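Local structure of myosin regulatory light chain (Physarum polycephalum, 2BL0) at residues R32-N37 and T62-P67; G91-A96 and I129-F134. The protein serves as a light chain of a myosin motor and holds a calcium ion in one of its EF-hand loops. All blocks are in the same frame, centred on the assembly; numbering follows the deposited sequence.

Interaction 1. Residues R32-N37 and T62-P67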
loop_
_atom_site.group_PDB
_atom_site.type_symbol
_atom_site.label_atom_id
_atom_site.label_comp_id
_atom_site.label_asym_id
_atom_site.label_seq_id
_atom_site.Cartn_x
_atom_site.Cartn_y
_atom_site.Cartn_z
ATOM N N ARG B 32 -12.661 -9.480 -7.424
ATOM C CA ARG B 32 -11.578 -10.102 -8.156
ATOM C C ARG B 32 -10.195 -9.647 -7.661
ATOM O O ARG B 32 -9.260 -10.440 -7.625
ATOM C CB ARG B 32 -11.737 -9.807 -9.636
ATOM C CG ARG B 32 -12.871 -10.577 -10.251
ATOM C CD ARG B 32 -13.331 -10.053 -11.600
ATOM N NE ARG B 32 -14.507 -10.803 -12.026
ATOM C CZ ARG B 32 -15.563 -10.299 -12.654
ATOM N NH1 ARG B 32 -15.636 -9.006 -12.993
ATOM N NH2 ARG B 32 -16.576 -11.096 -12.927
ATOM N N SER B 33 -10.099 -8.378 -7.264
ATOM C CA SER B 33 -8.864 -7.808 -6.755
ATOM C C SER B 33 -8.349 -8.588 -5.555
ATOM O O SER B 33 -7.132 -8.672 -5.362
ATOM C CB SER B 33 -9.044 -6.327 -6.377
ATOM O OG SER B 33 -9.241 -5.526 -7.539
ATOM N N LEU B 34 -9.274 -9.133 -4.765
ATOM C CA LEU B 34 -8.992 -9.872 -3.540
ATOM C C LEU B 34 -9.099 -11.413 -3.677
ATOM O O LEU B 34 -9.209 -12.138 -2.680
ATOM C CB LEU B 34 -9.905 -9.384 -2.420
ATOM C CG LEU B 34 -9.652 -7.932 -1.975
ATOM C CD1 LEU B 34 -10.577 -7.584 -0.841
ATOM C CD2 LEU B 34 -8.217 -7.717 -1.575
ATOM N N GLY B 35 -9.071 -11.910 -4.910
ATOM C CA GLY B 35 -8.915 -13.329 -5.141
ATOM C C GLY B 35 -10.159 -14.188 -5.147
ATOM O O GLY B 35 -10.071 -15.404 -4.918
ATOM N N LYS B 36 -11.307 -13.592 -5.423
ATOM C CA LYS B 36 -12.510 -14.352 -5.696
ATOM C C LYS B 36 -13.053 -14.001 -7.090
ATOM O O LYS B 36 -13.098 -12.848 -7.495
ATOM C CB LYS B 36 -13.539 -14.132 -4.597
ATOM C CG LYS B 36 -13.178 -14.882 -3.332
ATOM C CD LYS B 36 -14.211 -14.764 -2.234
ATOM C CE LYS B 36 -13.629 -15.311 -0.915
ATOM N NZ LYS B 36 -14.697 -15.743 0.087
ATOM N N ASN B 37 -13.453 -15.032 -7.822
ATOM C CA ASN B 37 -13.709 -14.967 -9.262
ATOM C C ASN B 37 -15.150 -15.352 -9.639
ATOM O O ASN B 37 -15.396 -16.444 -10.144
ATOM C CB ASN B 37 -12.795 -15.951 -9.993
ATOM C CG ASN B 37 -11.331 -15.571 -9.944
ATOM O OD1 ASN B 37 -10.963 -14.449 -9.570
ATOM N ND2 ASN B 37 -10.469 -16.528 -10.330
ATOM N N THR B 62 -19.525 -8.506 3.439
ATOM C CA THR B 62 -20.550 -9.526 3.452
ATOM C C THR B 62 -20.545 -10.313 2.138
ATOM O O THR B 62 -20.591 -11.534 2.137
ATOM C CB THR B 62 -21.946 -8.889 3.683
ATOM O OG1 THR B 62 -21.989 -8.176 4.943
ATOM C CG2 THR B 62 -22.983 -9.952 3.829
ATOM N N VAL B 63 -20.493 -9.607 1.020
ATOM C CA VAL B 63 -20.492 -10.230 -0.295
ATOM C C VAL B 63 -19.218 -11.065 -0.487
ATOM O O VAL B 63 -19.273 -12.218 -0.924
ATOM C CB VAL B 63 -20.624 -9.181 -1.404
ATOM C CG1 VAL B 63 -20.389 -9.813 -2.795
ATOM C CG2 VAL B 63 -21.995 -8.567 -1.364
ATOM N N TYR B 64 -18.079 -10.475 -0.116
ATOM C CA TYR B 64 -16.786 -11.108 -0.317
ATOM C C TYR B 64 -16.637 -12.369 0.503
ATOM O O TYR B 64 -16.002 -13.317 0.061
ATOM C CB TYR B 64 -15.635 -10.141 -0.006
ATOM C CG TYR B 64 -14.273 -10.797 -0.148
ATOM C CD1 TYR B 64 -13.672 -10.935 -1.386
ATOM C CD2 TYR B 64 -13.606 -11.280 0.964
ATOM C CE1 TYR B 64 -12.423 -11.549 -1.514
ATOM C CE2 TYR B 64 -12.373 -11.912 0.858
ATOM C CZ TYR B 64 -11.782 -12.031 -0.388
ATOM O OH TYR B 64 -10.554 -12.619 -0.503
ATOM N N ARG B 65 -17.228 -12.397 1.685
ATOM C CA ARG B 65 -17.046 -13.544 2.589
ATOM C C ARG B 65 -17.865 -14.784 2.194
ATOM O O ARG B 65 -17.683 -15.872 2.751
ATOM C CB ARG B 65 -17.356 -13.122 4.021
ATOM C CG ARG B 65 -16.301 -12.200 4.620
ATOM C CD ARG B 65 -14.928 -12.827 4.758
ATOM N NE ARG B 65 -14.051 -11.993 5.584
ATOM C CZ ARG B 65 -12.725 -12.115 5.639
ATOM N NH1 ARG B 65 -12.096 -13.050 4.926
ATOM N NH2 ARG B 65 -12.023 -11.299 6.425
ATOM N N LYS B 66 -18.749 -14.630 1.217
ATOM C CA LYS B 66 -19.477 -15.751 0.652
ATOM C C LYS B 66 -18.532 -16.648 -0.147
ATOM O O LYS B 66 -17.440 -16.212 -0.558
ATOM C CB LYS B 66 -20.609 -15.254 -0.244
ATOM C CG LYS B 66 -21.608 -14.331 0.459
ATOM C CD LYS B 66 -22.118 -14.895 1.777
ATOM C CE LYS B 66 -23.267 -14.023 2.334
ATOM N NZ LYS B 66 -23.542 -14.329 3.756
ATOM N N PRO B 67 -18.959 -17.893 -0.382
ATOM C CA PRO B 67 -18.112 -18.913 -1.022
ATOM C C PRO B 67 -17.923 -18.781 -2.523
ATOM O O PRO B 67 -17.921 -19.789 -3.246
ATOM C CB PRO B 67 -18.861 -20.226 -0.722
ATOM C CG PRO B 67 -19.944 -19.888 0.168
ATOM C CD PRO B 67 -20.275 -18.450 -0.019
HETATM O O HOH W 1 -13.345 -15.328 2.674
#

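Interaction 2. Residues G91-A96 and I129-F134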
loop_
_atom_site.group_PDB
_atom_site.type_symbol
_atom_site.label_atom_id
_atom_site.label_comp_id
_atom_site.label_asym_id
_atom_site.label_seq_id
_atom_site.Cartn_x
_atom_site.Cartn_y
_atom_site.Cartn_z
ATOM N N GLY B 91 -1.114 -31.063 -25.016
ATOM C CA GLY B 91 -1.178 -30.062 -23.969
ATOM C C GLY B 91 -1.182 -28.638 -24.494
ATOM O O GLY B 91 -0.909 -27.709 -23.730
ATOM N N THR B 92 -1.438 -28.463 -25.788
ATOM C CA THR B 92 -1.434 -27.128 -26.388
ATOM C C THR B 92 -2.781 -26.782 -27.016
ATOM O O THR B 92 -3.611 -27.658 -27.304
ATOM C CB THR B 92 -0.289 -26.946 -27.440
ATOM O OG1 THR B 92 -0.535 -27.742 -28.606
ATOM C CG2 THR B 92 1.052 -27.428 -26.906
ATOM N N ILE B 93 -2.986 -25.488 -27.177
ATOM C CA ILE B 93 -4.046 -24.922 -27.979
ATOM C C ILE B 93 -3.405 -23.785 -28.796
ATOM O O ILE B 93 -2.408 -23.196 -28.378
ATOM C CB ILE B 93 -5.177 -24.423 -27.050
ATOM C CG1 ILE B 93 -6.465 -24.171 -27.847
ATOM C CG2 ILE B 93 -4.715 -23.239 -26.195
ATOM C CD1 ILE B 93 -7.143 -22.909 -27.575
ATOM N N GLN B 94 -3.932 -23.515 -29.975
ATOM C CA GLN B 94 -3.435 -22.381 -30.753
ATOM C C GLN B 94 -3.857 -21.077 -30.079
ATOM O O GLN B 94 -5.021 -20.910 -29.709
ATOM C CB GLN B 94 -3.943 -22.481 -32.185
ATOM C CG GLN B 94 -3.390 -23.702 -32.930
ATOM C CD GLN B 94 -1.872 -23.702 -33.021
ATOM O OE1 GLN B 94 -1.202 -24.493 -32.339
ATOM N NE2 GLN B 94 -1.318 -22.824 -33.887
ATOM N N GLU B 95 -2.919 -20.150 -29.894
ATOM C CA GLU B 95 -3.299 -18.864 -29.301
ATOM C C GLU B 95 -4.442 -18.202 -30.070
ATOM O O GLU B 95 -5.299 -17.577 -29.467
ATOM C CB GLU B 95 -2.151 -17.887 -29.176
ATOM C CG GLU B 95 -2.565 -16.668 -28.360
ATOM C CD GLU B 95 -1.429 -15.711 -28.120
ATOM O OE1 GLU B 95 -1.427 -14.615 -28.710
ATOM O OE2 GLU B 95 -0.548 -16.062 -27.318
ATOM N N ALA B 96 -4.477 -18.353 -31.389
ATOM C CA ALA B 96 -5.556 -17.747 -32.170
ATOM C C ALA B 96 -6.914 -18.272 -31.755
ATOM O O ALA B 96 -7.874 -17.517 -31.727
ATOM C CB ALA B 96 -5.367 -17.999 -33.646
ATOM N N ILE B 129 0.247 -22.569 -27.632
ATOM C CA ILE B 129 0.514 -22.212 -26.242
ATOM C C ILE B 129 0.219 -23.417 -25.369
ATOM O O ILE B 129 -0.641 -24.227 -25.686
ATOM C CB ILE B 129 -0.307 -20.983 -25.776
ATOM C CG1 ILE B 129 -1.806 -21.271 -25.780
ATOM C CG2 ILE B 129 -0.010 -19.786 -26.658
ATOM C CD1 ILE B 129 -2.374 -21.556 -24.432
ATOM N N ASN B 130 0.939 -23.527 -24.268
ATOM C CA ASN B 130 0.715 -24.616 -23.330
ATOM C C ASN B 130 -0.360 -24.171 -22.365
ATOM O O ASN B 130 -0.141 -23.247 -21.567
ATOM C CB ASN B 130 2.016 -24.949 -22.594
ATOM C CG ASN B 130 1.866 -26.107 -21.629
ATOM O OD1 ASN B 130 1.244 -25.960 -20.590
ATOM N ND2 ASN B 130 2.474 -27.265 -21.957
ATOM N N TYR B 131 -1.524 -24.820 -22.428
ATOM C CA TYR B 131 -2.675 -24.330 -21.693
ATOM C C TYR B 131 -2.576 -24.591 -20.199
ATOM O O TYR B 131 -3.085 -23.812 -19.439
ATOM C CB TYR B 131 -4.015 -24.812 -22.287
ATOM C CG TYR B 131 -4.177 -26.298 -22.442
ATOM C CD1 TYR B 131 -4.322 -27.123 -21.340
ATOM C CD2 TYR B 131 -4.198 -26.883 -23.703
ATOM C CE1 TYR B 131 -4.483 -28.512 -21.486
ATOM C CE2 TYR B 131 -4.351 -28.264 -23.864
ATOM C CZ TYR B 131 -4.499 -29.070 -22.745
ATOM O OH TYR B 131 -4.644 -30.426 -22.901
ATOM N N GLU B 132 -1.923 -25.666 -19.752
ATOM C CA GLU B 132 -1.701 -25.821 -18.311
ATOM C C GLU B 132 -0.850 -24.682 -17.729
ATOM O O GLU B 132 -1.107 -24.221 -16.601
ATOM C CB GLU B 132 -1.080 -27.172 -17.994
ATOM C CG GLU B 132 -1.116 -27.501 -16.500
ATOM C CD GLU B 132 0.004 -26.869 -15.674
ATOM O OE1 GLU B 132 1.102 -26.638 -16.222
ATOM O OE2 GLU B 132 -0.223 -26.618 -14.450
ATOM N N SER B 133 0.140 -24.209 -18.477
ATOM C CA SER B 133 0.940 -23.059 -18.035
ATOM C C SER B 133 0.053 -21.813 -17.957
ATOM O O SER B 133 0.229 -20.985 -17.076
ATOM C CB SER B 133 2.133 -22.783 -18.954
ATOM O OG SER B 133 3.063 -23.868 -18.945
ATOM N N PHE B 134 -0.913 -21.704 -18.867
ATOM C CA PHE B 134 -1.842 -20.579 -18.879
ATOM C C PHE B 134 -2.749 -20.654 -17.656
ATOM O O PHE B 134 -2.912 -19.664 -16.957
ATOM C CB PHE B 134 -2.638 -20.558 -20.200
ATOM C CG PHE B 134 -3.608 -19.391 -20.316
ATOM C CD1 PHE B 134 -3.147 -18.092 -20.454
ATOM C CD2 PHE B 134 -4.982 -19.607 -20.246
ATOM C CE1 PHE B 134 -4.049 -17.013 -20.550
ATOM C CE2 PHE B 134 -5.882 -18.553 -20.355
ATOM C CZ PHE B 134 -5.425 -17.260 -20.491
HETATM O O HOH W 2 -0.815 -27.948 -21.114
#

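Interaction 1. Residues R32-N37 and T62-P67
Leu-34 meets Tyr-64 both by backbone and by side chain. Its carbonyl O receives the phenol OH of Tyr-64 at 2.6 Å, tilted 27° from the carbonyl plane, while Leu-34 CB sits 3.4 Å from Tyr-64 CE1 and its CD1 lies over one ring face. The same hydroxyl is hydrogen-bonded to Ala-2 N, so the chain's N-terminus shares this group, and Leu-34 also packs on Cys-10 of helix 4-14. Gly-35 follows with phi 87°; a CB there would jam against the carbonyl O of Leu-34, and Gly-35 N bonds back to Arg-32 O as helix 27-33 gives way to the loop. Lys-36 then covers the opposite face of Tyr-64. Its chain is extended beyond CG and crosses the ring's side chain at about a right angle. Lys-36 CE stands 4.0 Å from the Tyr-64 ring centroid, a CH-pi contact, and NZ stands 4.7 Å from that centroid, 13° off the ring normal, a cation-pi contact. From over that face, Lys-36 NZ donates to Tyr-64 O at 2.8 Å, in the carbonyl plane, and to Lys-66 O at 2.9 Å. A third bond goes to a water that also takes a weak one from Arg-65 NH1. The tyrosine ring is thus held between Leu-34 and Lys-36, joining segment 32-37, which follows on helix 27-33, to the chain that leaves helix 57-64. Three acceptors around one ammonium, two of them backbone carbonyls, would probably stabilise its positive charge in this buried contact.

Interaction 2. Residues G91-A96 and I129-F134
Ile-93 and Ile-129 form the hydrogen-bonded pair of a short antiparallel ribbon, the strand link between paired EF-hand loops. Ile-129 N donates to Ile-93 O at 2.8 Å with an N-H...O angle of 167°, and Ile-93 N returns a bond to Ile-129 O at 3.1 Å. Thr-92 and Asn-130 make the adjoining non-hydrogen-bonded pair, where Thr-92 CA approaches Ile-129 O in a CA-H...O contact. Beyond it, Tyr-131 N donates to Gly-91 O at 3.2 Å.

Apolar contacts lie on the isoleucine face. The two side chains run side by side, Ile-93 CG2 only 3.4 Å from Ile-129 CD1, tighter than usual for carbons; CB of Glu-95, whose OE1 is salt-bridged to Arg-99, touches Ile-129 CG2 at 3.8 Å.

In Tyr-131, chi1 55° sets CG between its own backbone N and carbonyl carbon, 3.8 Å from Gly-91 O, and the ring continues under the Gly-91 peptide. Gly-91 O stands 3.4 Å above the ring plane toward the rim, and Tyr-131 OH bonds to Asp-86 OD2, which Gly-91 N also reaches. An alanine here would probably open a gap under that peptide and leave Asp-86 without its phenol partner.

Water 2 donates to Gly-91 O and accepts from Glu-132 N, while Asn-130, the N-cap, accepts Ser-133 N at OD1, 3.0 Å away.

The first three N-H groups of helix 131-140 are therefore satisfied by Gly-91, water and the cap. Because Asp-86 and Thr-92 are inferred ligands of a second calcium site, Tyr-131 probably helps position that loop.

Overall arrangement
Interactions 1 and 2 lie on opposite sides of the chain's centre, their centres 28 Å apart and their nearest atoms about 11 Å, with no secondary-structure element in common. Interaction 1, nearer the centre and buried, joins the chain following two helices in the N-terminal lobe, away from the calcium sites; interaction 2, partly buried, couples two loops and the starts of the helices that follow them, beside an inferred calcium site. The chemistry follows place. In 32-37 with 62-67, side-chain donors reach backbone carbonyls, whereas 91-96 with 129-134 relies on backbone-to-backbone bonding. Each has a tyrosine of its own, covered on two faces in the first and lying against a glycine peptide in the second.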